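Local coordinates for UPF0255 protein frsA (Vibrio vulnificus, PDB 4I4C), which probably hydrolyses carboxylic esters and is not a cofactor-independent pyruvate decarboxylase, at residues 296-302 / 368-373. Sequence-based numbering, arbitrary orientation.
Sequences GAPIHDI and VSPYSD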
ATOM      1  N   GLY A 296      -3.873   2.996  10.204  1.00 15.68           N
ATOM      2  CA  GLY A 296      -4.024   4.168   9.345  1.00 16.39           C
ATOM      3  C   GLY A 296      -5.146   4.098   8.311  1.00 23.30           C
ATOM      4  O   GLY A 296      -5.070   4.741   7.262  1.00 20.56           O
ATOM      5  N   ALA A 297      -6.196   3.331   8.605  1.00 24.03           N
ATOM      6  CA  ALA A 297      -7.300   3.134   7.661  1.00 17.12           C
ATOM      7  C   ALA A 297      -8.281   4.318   7.623  1.00 19.85           C
ATOM      8  O   ALA A 297      -8.678   4.843   8.676  1.00 23.20           O
ATOM      9  CB  ALA A 297      -8.043   1.816   7.977  1.00 19.06           C
ATOM     10  N   PRO A 298      -8.669   4.752   6.406  1.00 19.27           N
ATOM     11  CA  PRO A 298      -9.694   5.796   6.238  1.00 19.88           C
ATOM     12  C   PRO A 298     -11.088   5.196   6.369  1.00 20.86           C
ATOM     13  O   PRO A 298     -11.781   5.018   5.358  1.00 20.33           O
ATOM     14  CB  PRO A 298      -9.469   6.278   4.796  1.00 14.85           C
ATOM     15  CG  PRO A 298      -8.909   5.081   4.091  1.00 23.40           C
ATOM     16  CD  PRO A 298      -8.078   4.337   5.121  1.00 23.47           C
ATOM     17  N   ILE A 299     -11.489   4.887   7.599  1.00 31.99           N
ATOM     18  CA  ILE A 299     -12.748   4.186   7.863  1.00 25.89           C
ATOM     19  C   ILE A 299     -13.979   4.977   7.449  1.00 22.40           C
ATOM     20  O   ILE A 299     -14.912   4.434   6.855  1.00 21.32           O
ATOM     21  CB  ILE A 299     -12.883   3.824   9.352  1.00 21.21           C
ATOM     22  CG1 ILE A 299     -11.821   2.807   9.771  1.00 22.58           C
ATOM     23  CG2 ILE A 299     -14.280   3.292   9.661  1.00 25.65           C
ATOM     24  CD1 ILE A 299     -11.678   1.630   8.839  1.00 23.90           C
ATOM     25  N   HIS A 300     -13.991   6.263   7.775  1.00 20.50           N
ATOM     26  CA  HIS A 300     -15.182   7.064   7.561  1.00 21.12           C
ATOM     27  C   HIS A 300     -14.913   8.550   7.364  1.00 28.97           C
ATOM     28  O   HIS A 300     -15.372   9.142   6.379  1.00 20.60           O
ATOM     29  CB  HIS A 300     -16.163   6.904   8.729  1.00 23.77           C
ATOM     30  CG  HIS A 300     -17.237   7.955   8.763  1.00 27.83           C
ATOM     31  ND1 HIS A 300     -18.287   7.979   7.868  1.00 30.67           N
ATOM     32  CD2 HIS A 300     -17.418   9.019   9.584  1.00 27.07           C
ATOM     33  CE1 HIS A 300     -19.071   9.010   8.139  1.00 27.74           C
ATOM     34  NE2 HIS A 300     -18.567   9.655   9.177  1.00 27.89           N
ATOM     35  N   ASP A 301     -14.192   9.152   8.312  1.00 24.99           N
ATOM     36  CA  ASP A 301     -14.167  10.611   8.435  1.00 29.71           C
ATOM     37  C   ASP A 301     -13.780  11.351   7.152  1.00 28.76           C
ATOM     38  O   ASP A 301     -14.534  12.193   6.676  1.00 31.90           O
ATOM     39  CB  ASP A 301     -13.282  11.068   9.600  1.00 33.92           C
ATOM     40  CG  ASP A 301     -13.483  12.533   9.931  1.00 39.22           C
ATOM     41  OD1 ASP A 301     -14.466  12.858  10.628  1.00 44.27           O
ATOM     42  OD2 ASP A 301     -12.667  13.360   9.481  1.00 44.98           O
ATOM     43  N   ILE A 302     -12.614  11.031   6.597  1.00 33.14           N
ATOM     44  CA  ILE A 302     -12.144  11.719   5.399  1.00 31.60           C
ATOM     45  C   ILE A 302     -13.075  11.482   4.200  1.00 33.18           C
ATOM     46  O   ILE A 302     -13.374  12.413   3.452  1.00 30.81           O
ATOM     47  CB  ILE A 302     -10.665  11.370   5.052  1.00 25.01           C
ATOM     48  CG1 ILE A 302     -10.231  12.057   3.761  1.00 31.51           C
ATOM     49  CG2 ILE A 302     -10.454   9.876   4.914  1.00 25.35           C
ATOM     50  CD1 ILE A 302     -10.072  13.553   3.895  1.00 38.03           C
ATOM     51  N   VAL A 368      -5.949  11.262   8.117  1.00 29.08           N
ATOM     52  CA  VAL A 368      -6.572  10.279   7.241  1.00 28.51           C
ATOM     53  C   VAL A 368      -7.276   9.216   8.074  1.00 25.45           C
ATOM     54  O   VAL A 368      -8.267   8.636   7.637  1.00 21.84           O
ATOM     55  CB  VAL A 368      -5.524   9.618   6.308  1.00 25.94           C
ATOM     56  CG1 VAL A 368      -6.117   8.439   5.560  1.00 26.76           C
ATOM     57  CG2 VAL A 368      -4.968  10.635   5.338  1.00 35.82           C
ATOM     58  N   SER A 369      -6.766   8.977   9.282  1.00 23.74           N
ATOM     59  CA  SER A 369      -7.324   7.950  10.163  1.00 30.67           C
ATOM     60  C   SER A 369      -7.495   8.427  11.605  1.00 25.95           C
ATOM     61  O   SER A 369      -6.683   8.108  12.468  1.00 24.40           O
ATOM     62  CB  SER A 369      -6.431   6.714  10.159  1.00 30.23           C
ATOM     63  OG  SER A 369      -7.048   5.658  10.863  1.00 21.92           O
ATOM     64  N   PRO A 370      -8.555   9.196  11.868  1.00 22.91           N
ATOM     65  CA  PRO A 370      -8.733   9.733  13.222  1.00 18.36           C
ATOM     66  C   PRO A 370      -9.031   8.636  14.245  1.00 20.40           C
ATOM     67  O   PRO A 370      -9.481   7.545  13.899  1.00 16.83           O
ATOM     68  CB  PRO A 370      -9.927  10.684  13.073  1.00 26.00           C
ATOM     69  CG  PRO A 370     -10.680  10.173  11.863  1.00 24.39           C
ATOM     70  CD  PRO A 370      -9.622   9.610  10.937  1.00 19.83           C
ATOM     71  N   TYR A 371      -8.764   8.928  15.506  1.00 21.41           N
ATOM     72  CA  TYR A 371      -9.052   7.990  16.585  1.00 28.42           C
ATOM     73  C   TYR A 371     -10.552   7.632  16.591  1.00 29.43           C
ATOM     74  O   TYR A 371     -10.928   6.473  16.795  1.00 25.66           O
ATOM     75  CB  TYR A 371      -8.588   8.583  17.923  1.00 28.93           C
ATOM     76  CG  TYR A 371      -8.819   7.708  19.133  1.00 31.05           C
ATOM     77  CD1 TYR A 371      -8.350   6.403  19.170  1.00 31.69           C
ATOM     78  CD2 TYR A 371      -9.480   8.199  20.255  1.00 37.61           C
ATOM     79  CE1 TYR A 371      -8.545   5.603  20.277  1.00 26.94           C
ATOM     80  CE2 TYR A 371      -9.681   7.401  21.373  1.00 37.99           C
ATOM     81  CZ  TYR A 371      -9.207   6.103  21.376  1.00 34.91           C
ATOM     82  OH  TYR A 371      -9.403   5.292  22.473  1.00 36.59           O
ATOM     83  N   SER A 372     -11.390   8.631  16.326  1.00 28.78           N
ATOM     84  CA  SER A 372     -12.833   8.428  16.180  1.00 29.93           C
ATOM     85  C   SER A 372     -13.220   7.351  15.155  1.00 22.84           C
ATOM     86  O   SER A 372     -14.160   6.580  15.370  1.00 27.46           O
ATOM     87  CB  SER A 372     -13.513   9.748  15.834  1.00 30.22           C
ATOM     88  OG  SER A 372     -12.881  10.410  14.762  1.00 26.14           O
ATOM     89  N   ASP A 373     -12.493   7.289  14.052  1.00 27.00           N
ATOM     90  CA  ASP A 373     -12.688   6.222  13.071  1.00 33.40           C
ATOM     91  C   ASP A 373     -12.434   4.845  13.696  1.00 30.31           C
ATOM     92  O   ASP A 373     -13.285   3.942  13.633  1.00 22.10           O
ATOM     93  CB  ASP A 373     -11.757   6.427  11.876  1.00 32.21           C
ATOM     94  CG  ASP A 373     -12.411   7.198  10.744  1.00 30.32           C
ATOM     95  OD1 ASP A 373     -13.533   7.704  10.939  1.00 32.47           O
ATOM     96  OD2 ASP A 373     -11.795   7.307   9.660  1.00 27.90           O
TER
HETATM   97  O   HOH W   1     -11.023   8.720   7.852  1.00 19.46           O
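The carboxylate of Asp373 lies between Ile299 and His300 on one face and the ring of Pro370 on the other. Ile299 CB is 3.7 Å from Asp373 OD2, and His300 N drops a hydrogen bond onto Asp373 OD2 from above the plane (3.1 Å, angle 159°). Against the opposite face packs the ring of Pro370, its CG 3.6 Å from Asp373 CG. The edge between the two oxygens takes Asp301 N, which bonds to the syn lone pair of Asp373 OD1 at 3.1 Å and more weakly to OD2. Two successive amides thus grip one buried carboxylate and fix its rotation, with the proline ring closing the face that His300 N does not use. The Pro370 ring also reaches Asp301, CG to CB 3.6 Å. Nearby, a water bridges Ile302 N to Val368 O.

Further along, Ser369 OG stands anti to its own amide nitrogen (chi1 -172°), which brings it to Ala297 O at 2.8 Å; this donor comes from above the carbonyl plane. Asn374 also bonds to that hydroxyl. Pro298, centre of an inverse gamma turn, rests its CB 4.1 Å from Val368 CG1.

The contact ties the loop after strand 291-295 to the N-terminal turn of helix 371-379. These adjoining loops follow neighbouring parallel strands, as expected in the alpha/beta-hydrolase fold, and border the hexanoic acid pocket near Val368.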